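Local atomic coordinates of Lmo0651 protein (Listeria monocytogenes serovar 1/2a, PDB entry 6EP3), a protein that controls expression of the Listeria agr system and mediates virulence, probably binding specific DNA sites as a GntR-family transcription factor. Residues Q57-Y62 against A68-C73; N14-K19 against R38-S43; N3-K6 against K10-Y13; E88-A93 against P147-I152; D78-L83 against H162-I167. All blocks are in the same frame, centred on the assembly; numbering follows the deposited sequence.

Contact 1: Q57-Y62 against A68-C73; sequences QGIVSY and AVLNDC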
# COMPACT_ATOMS: atom_id res chain seq x y z
N GLN B 57 0.30 1.82 -9.40
CA GLN B 57 1.51 1.77 -8.59
C GLN B 57 1.83 3.11 -7.95
O GLN B 57 2.88 3.24 -7.31
CB GLN B 57 2.69 1.30 -9.45
CG GLN B 57 2.50 -0.07 -10.09
CD GLN B 57 3.57 -0.40 -11.11
OE1 GLN B 57 4.02 0.47 -11.86
NE2 GLN B 57 3.99 -1.66 -11.14
N GLY B 58 0.96 4.10 -8.10
CA GLY B 58 1.20 5.40 -7.51
C GLY B 58 2.26 6.22 -8.21
O GLY B 58 2.62 7.30 -7.71
N ILE B 59 2.77 5.75 -9.34
CA ILE B 59 3.80 6.49 -10.06
C ILE B 59 3.19 7.62 -10.87
O ILE B 59 3.80 8.69 -11.01
CB ILE B 59 4.61 5.52 -10.94
CG1 ILE B 59 5.21 4.40 -10.09
CG2 ILE B 59 5.69 6.27 -11.72
CD1 ILE B 59 5.97 3.36 -10.88
N VAL B 60 1.98 7.43 -11.39
CA VAL B 60 1.28 8.44 -12.16
C VAL B 60 -0.05 8.72 -11.47
O VAL B 60 -0.69 7.80 -10.95
CB VAL B 60 1.06 7.98 -13.62
CG1 VAL B 60 0.02 8.85 -14.32
CG2 VAL B 60 2.38 8.00 -14.38
N SER B 61 -0.44 9.99 -11.45
CA SER B 61 -1.71 10.42 -10.89
C SER B 61 -2.52 11.08 -11.99
O SER B 61 -2.03 12.02 -12.64
CB SER B 61 -1.50 11.40 -9.72
OG SER B 61 -1.09 10.72 -8.55
N TYR B 62 -3.74 10.59 -12.21
CA TYR B 62 -4.64 11.22 -13.16
C TYR B 62 -5.55 12.19 -12.42
O TYR B 62 -6.10 11.86 -11.37
CB TYR B 62 -5.47 10.17 -13.91
CG TYR B 62 -6.79 10.71 -14.43
CD1 TYR B 62 -7.97 10.59 -13.70
CD2 TYR B 62 -6.84 11.37 -15.65
CE1 TYR B 62 -9.16 11.09 -14.19
CE2 TYR B 62 -8.03 11.87 -16.15
CZ TYR B 62 -9.19 11.73 -15.41
OH TYR B 62 -10.37 12.23 -15.89
N ALA B 68 -3.34 12.75 -17.14
CA ALA B 68 -2.45 11.98 -16.28
C ALA B 68 -1.20 12.80 -15.98
O ALA B 68 -0.58 13.35 -16.89
CB ALA B 68 -2.06 10.65 -16.94
N VAL B 69 -0.85 12.88 -14.70
CA VAL B 69 0.31 13.64 -14.24
C VAL B 69 1.27 12.67 -13.56
O VAL B 69 0.85 11.70 -12.92
CB VAL B 69 -0.09 14.78 -13.27
CG1 VAL B 69 1.04 15.79 -13.15
CG2 VAL B 69 -1.37 15.45 -13.74
N LEU B 70 2.56 12.94 -13.69
CA LEU B 70 3.59 12.08 -13.14
C LEU B 70 4.01 12.60 -11.77
O LEU B 70 4.24 13.81 -11.61
CB LEU B 70 4.80 11.99 -14.08
CG LEU B 70 6.04 11.34 -13.46
CD1 LEU B 70 5.86 9.83 -13.41
CD2 LEU B 70 7.29 11.71 -14.24
N ASN B 71 4.10 11.70 -10.80
CA ASN B 71 4.38 12.06 -9.42
C ASN B 71 5.88 12.14 -9.17
O ASN B 71 6.70 11.71 -9.99
CB ASN B 71 3.73 11.06 -8.47
CG ASN B 71 2.22 11.07 -8.55
OD1 ASN B 71 1.61 12.12 -8.71
ND2 ASN B 71 1.62 9.89 -8.44
N ASP B 72 6.24 12.73 -8.03
CA ASP B 72 7.63 12.81 -7.58
C ASP B 72 8.02 11.44 -7.06
O ASP B 72 7.73 11.09 -5.91
CB ASP B 72 7.79 13.89 -6.52
CG ASP B 72 9.24 14.21 -6.23
OD1 ASP B 72 10.13 13.58 -6.85
OD2 ASP B 72 9.50 15.08 -5.38
N CYS B 73 8.70 10.66 -7.90
CA CYS B 73 8.99 9.26 -7.61
C CYS B 73 10.44 8.99 -7.24
O CYS B 73 10.74 7.91 -6.74
CB CYS B 73 8.61 8.37 -8.80
SG CYS B 73 6.85 8.22 -9.06
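Asn71 and Ser61 both turn their side chains beside their own backbone N (chi1 -64° and -76°), which brings the amide of one against the hydroxyl of the other. Asn71 ND2 donates to Ser61 OG at 2.8 Å and to Gly58 O at 2.9 Å, and both acceptors lie close to the amide plane. At Gly58 O the donor stands above the carbonyl plane, away from the lone pairs. The backbone Asn71 N donates to Ile59 O at 3.0 Å. The strands continue as an antiparallel ladder, with Ser61 and Val69 the hydrogen-bonded pair between the non-hydrogen-bonded pairs Val60-Leu70 and Tyr62-Ala68. This is the hairpin, or wing, of a GntR-type winged helix. On the face carrying Val60, its two methyls divide the work: Val60 CG1 meets Ala68 CB at 3.8 Å and CG2 meets Leu70 CD1 at 4.0 Å. Further back, Ile59 CG2 packs on Cys73 SG at 3.5 Å. Gly58 closes helix 44-56 in a Schellman motif. Through its bonds to Gly58 O just after that helix and to Ser61 OG in the first strand, Asn71 ND2 ties the helix end to the hairpin, and the two acceptors fix the plane of the amide.

Contact 2: N14-K19 against R38-S43; sequences NLLLEK and REFGVS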
# COMPACT_ATOMS: atom_id res chain seq x y z
N ASN B 14 7.77 -0.68 -20.08
CA ASN B 14 9.17 -0.50 -19.73
C ASN B 14 9.72 0.78 -20.34
O ASN B 14 10.35 1.59 -19.65
CB ASN B 14 9.98 -1.72 -20.18
CG ASN B 14 9.88 -2.87 -19.21
OD1 ASN B 14 8.95 -3.68 -19.29
ND2 ASN B 14 10.81 -2.94 -18.27
N LEU B 15 9.43 1.00 -21.63
CA LEU B 15 9.89 2.22 -22.28
C LEU B 15 9.46 3.44 -21.48
O LEU B 15 10.29 4.25 -21.06
CB LEU B 15 9.34 2.27 -23.71
CG LEU B 15 10.16 1.50 -24.75
CD1 LEU B 15 9.57 1.67 -26.14
CD2 LEU B 15 11.62 1.92 -24.71
N LEU B 16 8.15 3.55 -21.22
CA LEU B 16 7.66 4.67 -20.44
C LEU B 16 8.36 4.74 -19.09
O LEU B 16 8.80 5.81 -18.66
CB LEU B 16 6.15 4.56 -20.26
CG LEU B 16 5.43 5.84 -19.84
CD1 LEU B 16 5.70 6.94 -20.85
CD2 LEU B 16 3.94 5.60 -19.70
N LEU B 17 8.54 3.58 -18.44
CA LEU B 17 9.16 3.57 -17.13
C LEU B 17 10.57 4.13 -17.19
O LEU B 17 11.00 4.87 -16.29
CB LEU B 17 9.18 2.15 -16.57
CG LEU B 17 9.94 2.00 -15.25
CD1 LEU B 17 9.28 2.86 -14.18
CD2 LEU B 17 10.00 0.55 -14.81
N GLU B 18 11.29 3.84 -18.28
CA GLU B 18 12.65 4.34 -18.35
C GLU B 18 12.66 5.84 -18.56
O GLU B 18 13.51 6.54 -18.01
CB GLU B 18 13.41 3.62 -19.47
CG GLU B 18 13.35 2.10 -19.33
CD GLU B 18 14.04 1.56 -18.10
OE1 GLU B 18 13.52 0.59 -17.50
OE2 GLU B 18 15.05 2.15 -17.67
N LYS B 19 11.64 6.36 -19.27
CA LYS B 19 11.48 7.81 -19.39
C LYS B 19 11.24 8.45 -18.03
O LYS B 19 11.56 9.62 -17.83
CB LYS B 19 10.33 8.13 -20.34
CG LYS B 19 10.71 8.12 -21.81
CD LYS B 19 9.78 9.01 -22.61
CE LYS B 19 10.38 9.39 -23.95
NZ LYS B 19 9.68 10.55 -24.55
N ARG B 38 3.23 8.22 -30.53
CA ARG B 38 3.95 8.46 -31.78
C ARG B 38 5.42 8.11 -31.65
O ARG B 38 6.02 7.58 -32.59
CB ARG B 38 3.79 9.92 -32.21
CG ARG B 38 2.41 10.29 -32.73
CD ARG B 38 2.28 11.79 -32.92
NE ARG B 38 0.96 12.28 -32.55
CZ ARG B 38 0.73 13.47 -32.00
NH1 ARG B 38 1.74 14.30 -31.77
NH2 ARG B 38 -0.50 13.84 -31.70
N GLU B 39 6.02 8.40 -30.49
CA GLU B 39 7.44 8.16 -30.31
C GLU B 39 7.77 6.67 -30.30
O GLU B 39 8.79 6.25 -30.85
CB GLU B 39 7.92 8.82 -29.02
CG GLU B 39 9.39 8.60 -28.71
CD GLU B 39 9.85 9.37 -27.49
OE1 GLU B 39 9.06 10.19 -26.97
OE2 GLU B 39 11.00 9.17 -27.06
N PHE B 40 6.92 5.86 -29.67
CA PHE B 40 7.14 4.43 -29.59
C PHE B 40 6.66 3.68 -30.83
O PHE B 40 6.90 2.47 -30.94
CB PHE B 40 6.43 3.84 -28.37
CG PHE B 40 6.87 4.45 -27.06
CD1 PHE B 40 8.15 4.93 -26.89
CD2 PHE B 40 5.98 4.52 -26.00
CE1 PHE B 40 8.55 5.49 -25.69
CE2 PHE B 40 6.37 5.08 -24.79
CZ PHE B 40 7.66 5.56 -24.63
N GLY B 41 6.01 4.36 -31.77
CA GLY B 41 5.45 3.67 -32.92
C GLY B 41 4.34 2.71 -32.58
O GLY B 41 4.11 1.75 -33.32
N VAL B 42 3.64 2.95 -31.48
CA VAL B 42 2.60 2.05 -31.00
C VAL B 42 1.24 2.72 -31.10
O VAL B 42 1.11 3.94 -31.24
CB VAL B 42 2.89 1.60 -29.55
CG1 VAL B 42 4.32 1.15 -29.43
CG2 VAL B 42 2.63 2.74 -28.58
N SER B 43 0.20 1.89 -31.06
CA SER B 43 -1.16 2.36 -30.93
C SER B 43 -1.39 2.80 -29.48
O SER B 43 -0.54 2.64 -28.61
CB SER B 43 -2.15 1.28 -31.35
OG SER B 43 -3.47 1.79 -31.38
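Leu15 lies over one face of the Phe40 ring, its CB 3.8 Å above the ring plane and shifted toward the rim. The leucine runs past the ring in the opposite direction to it, and its CD1 methyl comes down on Phe40 CD1 at 3.6 Å. Leu16 joins more loosely, with CD1 4.4 Å from Phe40 CE2. Next to this apolar patch, Lys19 and Glu39 reach for each other from opposite directions, both chains extended beyond CG. Glu39 leaves its helix with CG anti to the backbone N (chi1 178°), which carries the carboxylate across to the lysine. The salt bridge uses Glu39 OE1 on its syn side, and Lys19 NZ sits 23° out of the carboxylate plane. The modelled separation of Lys19 NZ and Glu39 OE1, 2.5 Å, is very short and is best not read as a measure of strength.

In the next shell, Val12 also packs on Phe40, while Ile51 and Leu54 of helix 44-56 hold Leu16 from the core. The Lys19 side chain also touches Glu24 and Leu25. Gly41, with positive phi, is the C-prime residue of the Schellman motif that ends helix 33-40, and the chain then turns toward helix 44-56. Helices 33-40 and 44-56 match the helix-turn-helix pair of the GntR DNA-binding domain, and helix 8-21 packs against the end of the first. Chemically, the contact is a greasy ring-on-leucine core edged on its surface side by a charge pair, which would favour one alignment of the two helices.

Contact 3: N3-K6 against K10-Y13; sequences NKFK and KMVY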
# COMPACT_ATOMS: atom_id res chain seq x y z
N ASN B 3 14.87 -4.74 -23.42
CA ASN B 3 16.05 -5.34 -24.05
C ASN B 3 15.73 -6.66 -24.76
O ASN B 3 16.33 -6.98 -25.78
CB ASN B 3 17.15 -5.55 -23.01
CG ASN B 3 18.53 -5.52 -23.62
OD1 ASN B 3 18.73 -5.00 -24.72
ND2 ASN B 3 19.51 -6.08 -22.91
N LYS B 4 14.79 -7.42 -24.20
CA LYS B 4 14.44 -8.73 -24.73
C LYS B 4 12.96 -8.96 -24.39
O LYS B 4 12.61 -9.82 -23.56
CB LYS B 4 15.41 -9.78 -24.18
CG LYS B 4 16.52 -10.13 -25.19
CD LYS B 4 17.58 -11.04 -24.61
CE LYS B 4 18.05 -12.05 -25.63
NZ LYS B 4 17.91 -11.50 -27.01
N PHE B 5 12.08 -8.21 -25.05
CA PHE B 5 10.66 -8.22 -24.75
C PHE B 5 9.94 -9.34 -25.48
O PHE B 5 10.37 -9.81 -26.54
CB PHE B 5 10.03 -6.88 -25.14
CG PHE B 5 10.62 -5.71 -24.40
CD1 PHE B 5 11.35 -4.75 -25.08
CD2 PHE B 5 10.44 -5.57 -23.03
CE1 PHE B 5 11.89 -3.67 -24.42
CE2 PHE B 5 10.99 -4.49 -22.36
CZ PHE B 5 11.71 -3.54 -23.05
N LYS B 6 8.83 -9.78 -24.88
CA LYS B 6 7.97 -10.81 -25.45
C LYS B 6 6.59 -10.31 -25.82
O LYS B 6 5.91 -10.98 -26.60
CB LYS B 6 7.82 -11.99 -24.48
CG LYS B 6 9.13 -12.65 -24.09
CD LYS B 6 9.56 -13.64 -25.16
CE LYS B 6 10.27 -14.84 -24.57
NZ LYS B 6 11.18 -15.47 -25.57
N LYS B 10 4.26 -4.82 -22.41
CA LYS B 10 5.32 -4.66 -21.42
C LYS B 10 6.44 -3.77 -21.95
O LYS B 10 6.86 -2.83 -21.27
CB LYS B 10 5.82 -6.03 -20.95
CG LYS B 10 6.98 -6.64 -21.72
CD LYS B 10 7.85 -7.49 -20.79
CE LYS B 10 8.85 -8.33 -21.57
NZ LYS B 10 8.28 -9.63 -22.03
N MET B 11 6.88 -4.01 -23.19
CA MET B 11 7.84 -3.13 -23.85
C MET B 11 7.46 -1.67 -23.63
O MET B 11 8.22 -0.90 -23.02
CB MET B 11 7.91 -3.43 -25.35
CG MET B 11 8.62 -2.35 -26.15
SD MET B 11 8.55 -2.59 -27.94
CE MET B 11 9.92 -3.72 -28.18
N VAL B 12 6.27 -1.29 -24.08
CA VAL B 12 5.85 0.10 -23.98
C VAL B 12 5.92 0.54 -22.53
O VAL B 12 6.54 1.56 -22.19
CB VAL B 12 4.43 0.27 -24.55
CG1 VAL B 12 3.82 1.59 -24.08
CG2 VAL B 12 4.46 0.21 -26.06
N TYR B 13 5.34 -0.27 -21.64
CA TYR B 13 5.44 -0.02 -20.21
C TYR B 13 6.88 0.29 -19.83
O TYR B 13 7.20 1.40 -19.38
CB TYR B 13 4.90 -1.22 -19.43
CG TYR B 13 5.10 -1.14 -17.93
CD1 TYR B 13 4.15 -0.54 -17.12
CD2 TYR B 13 6.23 -1.68 -17.32
CE1 TYR B 13 4.32 -0.46 -15.75
CE2 TYR B 13 6.41 -1.61 -15.95
CZ TYR B 13 5.44 -0.99 -15.17
OH TYR B 13 5.61 -0.92 -13.81
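Phe5 packs its ring face on Met11, laying the N-terminal arm along the start of helix 8-21, the first helix of the winged helix-turn-helix domain; the pairing includes a Met-aromatic contact. Reading along the arm, Phe5 is the first residue to touch the helix. Its ring sits flat over the backbone of Met11, whose CA stands 3.6 Å above the ring plane over the centre, a CH-pi contact. Met11 CB and CG continue along the same face. With CG anti to the backbone N (chi1 166°), the methionine chain runs out over the CD1 side of the ring, and a bend at chi3 (-84°) brings its CE methyl to Phe5 CD1 at 3.6 Å. The sulfur takes an oblique position, Met11 SD lying 5.4 Å from the Phe5 ring centroid. Lys10 approaches differently: it meets the ring at its edge, in the ring plane, with CE 3.5 Å from Phe5 CD2. Crystal neighbours also touch Phe5, Lys6 and Met11, so the lattice may contribute to this pose.

Lys6 comes next, its chain bent at chi2 and chi3 and heading away from the helix. The aliphatic root of Lys6 runs beside the end of Lys10, in the same direction. The modelled position of the ammonium group there is doubtful, for Lys6 N and Lys10 NZ, both donors, stand 2.9 Å apart with no hydrogen bond between them.

Contact 4: E88-A93 against P147-I152; sequences EIFVDA and PYQVRI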
# COMPACT_ATOMS: atom_id res chain seq x y z
N GLU B 88 9.76 -1.98 8.18
CA GLU B 88 10.16 -2.53 9.47
C GLU B 88 8.99 -2.60 10.44
O GLU B 88 8.90 -3.56 11.22
CB GLU B 88 11.29 -1.68 10.07
CG GLU B 88 11.73 -2.14 11.45
CD GLU B 88 12.81 -1.26 12.05
OE1 GLU B 88 13.21 -0.27 11.40
OE2 GLU B 88 13.27 -1.56 13.17
N ILE B 89 8.07 -1.63 10.41
CA ILE B 89 6.87 -1.79 11.21
C ILE B 89 6.09 -3.02 10.75
O ILE B 89 5.61 -3.81 11.58
CB ILE B 89 6.01 -0.51 11.23
CG1 ILE B 89 5.29 -0.26 9.91
CG2 ILE B 89 6.87 0.70 11.60
CD1 ILE B 89 4.40 0.95 9.96
N PHE B 90 6.00 -3.23 9.43
CA PHE B 90 5.31 -4.43 8.94
C PHE B 90 6.00 -5.71 9.42
O PHE B 90 5.33 -6.65 9.87
CB PHE B 90 5.23 -4.41 7.42
CG PHE B 90 4.05 -3.65 6.89
CD1 PHE B 90 2.79 -3.85 7.43
CD2 PHE B 90 4.20 -2.74 5.86
CE1 PHE B 90 1.70 -3.16 6.95
CE2 PHE B 90 3.11 -2.04 5.38
CZ PHE B 90 1.86 -2.25 5.92
N VAL B 91 7.33 -5.77 9.35
CA VAL B 91 8.06 -6.98 9.73
C VAL B 91 7.89 -7.26 11.22
O VAL B 91 7.60 -8.40 11.64
CB VAL B 91 9.55 -6.87 9.35
CG1 VAL B 91 10.33 -8.06 9.88
CG2 VAL B 91 9.72 -6.74 7.85
N ASP B 92 8.09 -6.23 12.05
CA ASP B 92 7.99 -6.42 13.49
C ASP B 92 6.59 -6.83 13.90
O ASP B 92 6.42 -7.73 14.73
CB ASP B 92 8.41 -5.14 14.21
CG ASP B 92 8.41 -5.30 15.72
OD1 ASP B 92 9.31 -5.98 16.24
OD2 ASP B 92 7.50 -4.74 16.38
N ALA B 93 5.56 -6.19 13.32
CA ALA B 93 4.19 -6.58 13.65
C ALA B 93 3.89 -7.99 13.17
O ALA B 93 3.15 -8.73 13.83
CB ALA B 93 3.20 -5.58 13.07
N PRO B 147 -1.97 -10.98 3.13
CA PRO B 147 -1.57 -10.72 1.74
C PRO B 147 -1.63 -9.26 1.36
O PRO B 147 -0.87 -8.83 0.48
CB PRO B 147 -2.57 -11.56 0.93
CG PRO B 147 -3.06 -12.61 1.89
CD PRO B 147 -3.08 -11.94 3.23
N TYR B 148 -2.52 -8.48 1.97
CA TYR B 148 -2.53 -7.04 1.72
C TYR B 148 -1.18 -6.43 2.07
O TYR B 148 -0.62 -5.63 1.30
CB TYR B 148 -3.65 -6.36 2.50
CG TYR B 148 -5.04 -6.86 2.15
CD1 TYR B 148 -5.74 -7.68 3.02
CD2 TYR B 148 -5.64 -6.49 0.96
CE1 TYR B 148 -7.00 -8.14 2.70
CE2 TYR B 148 -6.90 -6.94 0.63
CZ TYR B 148 -7.58 -7.77 1.50
OH TYR B 148 -8.83 -8.22 1.18
N GLN B 149 -0.64 -6.80 3.23
CA GLN B 149 0.66 -6.28 3.64
C GLN B 149 1.75 -6.77 2.72
O GLN B 149 2.68 -6.01 2.39
CB GLN B 149 0.95 -6.69 5.09
CG GLN B 149 -0.09 -6.20 6.09
CD GLN B 149 0.24 -6.63 7.51
OE1 GLN B 149 1.09 -7.49 7.73
NE2 GLN B 149 -0.44 -6.03 8.48
N VAL B 150 1.67 -8.03 2.27
CA VAL B 150 2.67 -8.53 1.33
C VAL B 150 2.66 -7.71 0.04
O VAL B 150 3.71 -7.31 -0.47
CB VAL B 150 2.45 -10.03 1.05
CG1 VAL B 150 3.37 -10.50 -0.08
CG2 VAL B 150 2.68 -10.84 2.31
N ARG B 151 1.47 -7.42 -0.50
CA ARG B 151 1.38 -6.65 -1.74
C ARG B 151 1.88 -5.22 -1.55
O ARG B 151 2.54 -4.66 -2.43
CB ARG B 151 -0.06 -6.63 -2.25
CG ARG B 151 -0.62 -7.98 -2.67
CD ARG B 151 -2.04 -7.83 -3.22
NE ARG B 151 -3.06 -8.16 -2.23
CZ ARG B 151 -3.51 -9.38 -1.99
NH1 ARG B 151 -3.03 -10.41 -2.67
NH2 ARG B 151 -4.45 -9.58 -1.07
N ILE B 152 1.56 -4.61 -0.40
CA ILE B 152 2.04 -3.26 -0.11
C ILE B 152 3.57 -3.24 -0.12
O ILE B 152 4.20 -2.38 -0.75
CB ILE B 152 1.47 -2.77 1.23
CG1 ILE B 152 -0.01 -2.43 1.09
CG2 ILE B 152 2.27 -1.58 1.76
CD1 ILE B 152 -0.74 -2.38 2.42
O HOH W 1 2.46 -7.33 9.97
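Phe90 reaches from helix 77-101 into the side of helix 147-163, and the apolar part of the contact is carried by the CE1 and CE2 carbons of its ring, both met obliquely. Phe90 CE1 touches Gln149 CG at 3.6 Å. Phe90 CE2 meets the CG2 methyl of Ile152 at 3.7 Å, the two side chains crossing at about a right angle. Gln149 and Ile152 stand nearly one turn apart on their helix, so the ring bridges them.

The amide of Gln149 also lies along the ring: its CD is 3.8 Å from Phe90 CD1, and amide and ring planes are 48° apart, a slanted contact rather than a stack. Gln149 keeps an extended chain beyond CG, which carries the amide past the ring to its polar partners.

Those helices belong to the all-helical FCD domain, the effector-domain type of FadR-like GntR regulators, and here they also meet the second subunit. Phe90 packs against Phe90 of that subunit with the rings at about 75°, and against its Thr86.

The polar links use the ends of the Gln149 amide separately, an acceptor role for OE1 and a donor role for NE2, which should fix which end is which. One water donates to Gln149 OE1 at 2.6 Å and to Phe90 O at 3.0 Å, spanning the two helices and giving this helix carbonyl a water partner. The other end is held across the dimer, where Gln149 NE2 is hydrogen-bonded to Thr86 OG1 of the second subunit.

Contact 5: D78-L83 against H162-I167; sequences DRYVQL and HFSDGI. With SO4 (sulfate ion), chain Q; EDO (1,2-ethanediol), chain L.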
# COMPACT_ATOMS: atom_id res chain seq x y z
N ASP B 78 16.39 10.09 2.49
CA ASP B 78 15.32 10.27 3.47
C ASP B 78 14.07 9.48 3.08
O ASP B 78 13.45 8.83 3.93
CB ASP B 78 14.99 11.75 3.63
CG ASP B 78 16.04 12.49 4.45
OD1 ASP B 78 16.65 11.86 5.33
OD2 ASP B 78 16.23 13.70 4.21
N ARG B 79 13.69 9.52 1.80
CA ARG B 79 12.54 8.74 1.36
C ARG B 79 12.83 7.25 1.44
O ARG B 79 11.94 6.46 1.78
CB ARG B 79 12.15 9.15 -0.05
CG ARG B 79 11.55 10.55 -0.12
CD ARG B 79 11.30 10.98 -1.56
NE ARG B 79 10.80 12.35 -1.62
CZ ARG B 79 10.34 12.93 -2.73
NH1 ARG B 79 10.32 12.25 -3.87
NH2 ARG B 79 9.92 14.18 -2.69
N TYR B 80 14.06 6.85 1.12
CA TYR B 80 14.46 5.45 1.29
C TYR B 80 14.26 5.00 2.73
O TYR B 80 13.71 3.93 2.99
CB TYR B 80 15.92 5.27 0.86
CG TYR B 80 16.33 3.84 0.60
CD1 TYR B 80 16.11 3.24 -0.64
CD2 TYR B 80 16.95 3.08 1.59
CE1 TYR B 80 16.50 1.94 -0.89
CE2 TYR B 80 17.34 1.77 1.35
CZ TYR B 80 17.11 1.20 0.11
OH TYR B 80 17.50 -0.10 -0.13
N VAL B 81 14.68 5.84 3.68
CA VAL B 81 14.53 5.50 5.09
C VAL B 81 13.06 5.47 5.50
O VAL B 81 12.67 4.65 6.34
CB VAL B 81 15.37 6.47 5.95
CG1 VAL B 81 15.10 6.27 7.43
CG2 VAL B 81 16.84 6.27 5.66
N GLN B 82 12.23 6.35 4.93
CA GLN B 82 10.80 6.31 5.22
C GLN B 82 10.18 5.00 4.75
O GLN B 82 9.39 4.36 5.47
CB GLN B 82 10.09 7.50 4.58
CG GLN B 82 10.39 8.83 5.26
CD GLN B 82 9.75 10.02 4.57
OE1 GLN B 82 9.45 9.97 3.37
NE2 GLN B 82 9.54 11.09 5.31
N LEU B 83 10.51 4.59 3.52
CA LEU B 83 10.07 3.30 3.01
C LEU B 83 10.55 2.16 3.91
O LEU B 83 9.79 1.22 4.20
CB LEU B 83 10.57 3.10 1.58
CG LEU B 83 10.08 4.18 0.61
CD1 LEU B 83 10.67 3.98 -0.79
CD2 LEU B 83 8.56 4.20 0.56
N HIS B 162 13.43 0.56 -8.52
CA HIS B 162 13.43 1.35 -9.75
C HIS B 162 13.77 2.82 -9.56
O HIS B 162 14.13 3.48 -10.54
CB HIS B 162 12.07 1.22 -10.44
CG HIS B 162 11.88 -0.10 -11.12
ND1 HIS B 162 12.48 -0.41 -12.32
CD2 HIS B 162 11.18 -1.20 -10.75
CE1 HIS B 162 12.14 -1.64 -12.67
NE2 HIS B 162 11.35 -2.14 -11.74
N PHE B 163 13.71 3.35 -8.33
CA PHE B 163 13.91 4.79 -8.15
C PHE B 163 14.89 5.15 -7.04
O PHE B 163 14.96 6.33 -6.67
CB PHE B 163 12.57 5.49 -7.89
CG PHE B 163 11.56 5.29 -8.98
CD1 PHE B 163 10.49 4.43 -8.79
CD2 PHE B 163 11.66 5.97 -10.18
CE1 PHE B 163 9.54 4.25 -9.79
CE2 PHE B 163 10.72 5.79 -11.18
CZ PHE B 163 9.66 4.93 -10.98
N SER B 164 15.64 4.20 -6.50
CA SER B 164 16.65 4.51 -5.50
C SER B 164 17.98 3.89 -5.92
O SER B 164 18.02 3.00 -6.78
CB SER B 164 16.27 4.01 -4.10
OG SER B 164 16.56 2.63 -3.98
N ASP B 165 19.06 4.38 -5.32
CA ASP B 165 20.37 3.78 -5.46
C ASP B 165 20.70 2.87 -4.28
O ASP B 165 21.87 2.55 -4.06
CB ASP B 165 21.45 4.86 -5.59
CG ASP B 165 21.30 5.69 -6.85
OD1 ASP B 165 21.18 6.93 -6.73
OD2 ASP B 165 21.31 5.11 -7.95
N GLY B 166 19.69 2.45 -3.52
CA GLY B 166 19.92 1.63 -2.34
C GLY B 166 20.60 0.31 -2.62
O GLY B 166 21.20 -0.27 -1.71
N ILE B 167 20.53 -0.17 -3.86
CA ILE B 167 21.20 -1.42 -4.20
C ILE B 167 22.71 -1.25 -4.19
O ILE B 167 23.45 -2.20 -3.93
CB ILE B 167 20.70 -1.94 -5.57
CG1 ILE B 167 21.21 -3.36 -5.84
CG2 ILE B 167 21.10 -0.99 -6.69
CD1 ILE B 167 20.67 -3.97 -7.11
S SO4 Q . 9.21 14.69 1.04
O1 SO4 Q . 9.75 15.36 2.22
O2 SO4 Q . 7.84 15.15 0.80
O3 SO4 Q . 10.04 15.00 -0.12
O4 SO4 Q . 9.20 13.25 1.26
C1 EDO L . 15.78 -3.34 2.73
O1 EDO L . 17.20 -3.28 2.91
C2 EDO L . 15.37 -2.31 1.68
O2 EDO L . 16.07 -2.60 0.46
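Between residues 78-83 and 162-167 the backbones come nearest at Tyr80 and Ser164, their CA atoms 7.2 Å apart. Tyr80 places CG anti to its own N (chi1 -163°), which swings the ring out from its helix toward the turn. Ser164 meets the ring at its edge, near the ring plane, with OG 3.2 Å from Tyr80 CE1; no hydrogen bond forms between them. The serine hydroxyl is occupied within its own turn instead. Ser164 OG accepts from Gly166 N at 3.2 Å, an ST turn with a nearly straight N-H (161°), and is also hydrogen-bonded to Met160 O. Gly166, brought round by that turn, sets its CA obliquely against the ring, 3.7 Å from Tyr80 OH. Val75 and Met160 add apolar packing to the same tyrosine.

On the preceding residue, Arg79 turns its guanidinium to a sulfate, probably from the crystallisation liquor. Sulfate O3 lies in plane at the guanidinium edge and takes two bonds, from Arg79 NH2 at 2.7 Å and from Arg79 NE at 3.1 Å. Asp72 forms a salt bridge with NH2, and Ile74 O accepts from NH1, so partners from several directions fix the orientation of the group.

At the ring tip, Tyr80 OH accepts a hydrogen bond from O2 of an ethanediol at 2.9 Å. That molecule, likewise probably from the liquor, is also hydrogen-bonded to His133 and His134 through their NE2 atoms. A small polar molecule held by tyrosine and histidines among the helices is consistent with the ligand pocket of an FCD effector domain.

How the contacts relate
Contacts 3, 2 and 1 follow one another along the chain in the winged helix-turn-helix part. Contacts 2 and 3 share helix 8-21, their centres about 10 Å apart, and Gln57 of contact 1 reaches Tyr13 of contact 3. Contacts 4 and 5, centres about 17 Å apart, lie in the FCD domain; both use helix 77-101 and helix 147-163 or the chain that leaves it, and contact 4's segments fall between those of contact 5 in sequence. Asp72 of contact 1 pairs with Arg79, while Phe163 packs on Ile59 and on Leu17 of contact 2. Contact 4's centre is about 33 Å from that of contact 2. Contacts 1, 2 and 5 thus join the two domains, and contacts 4 and 5 both reach the second subunit.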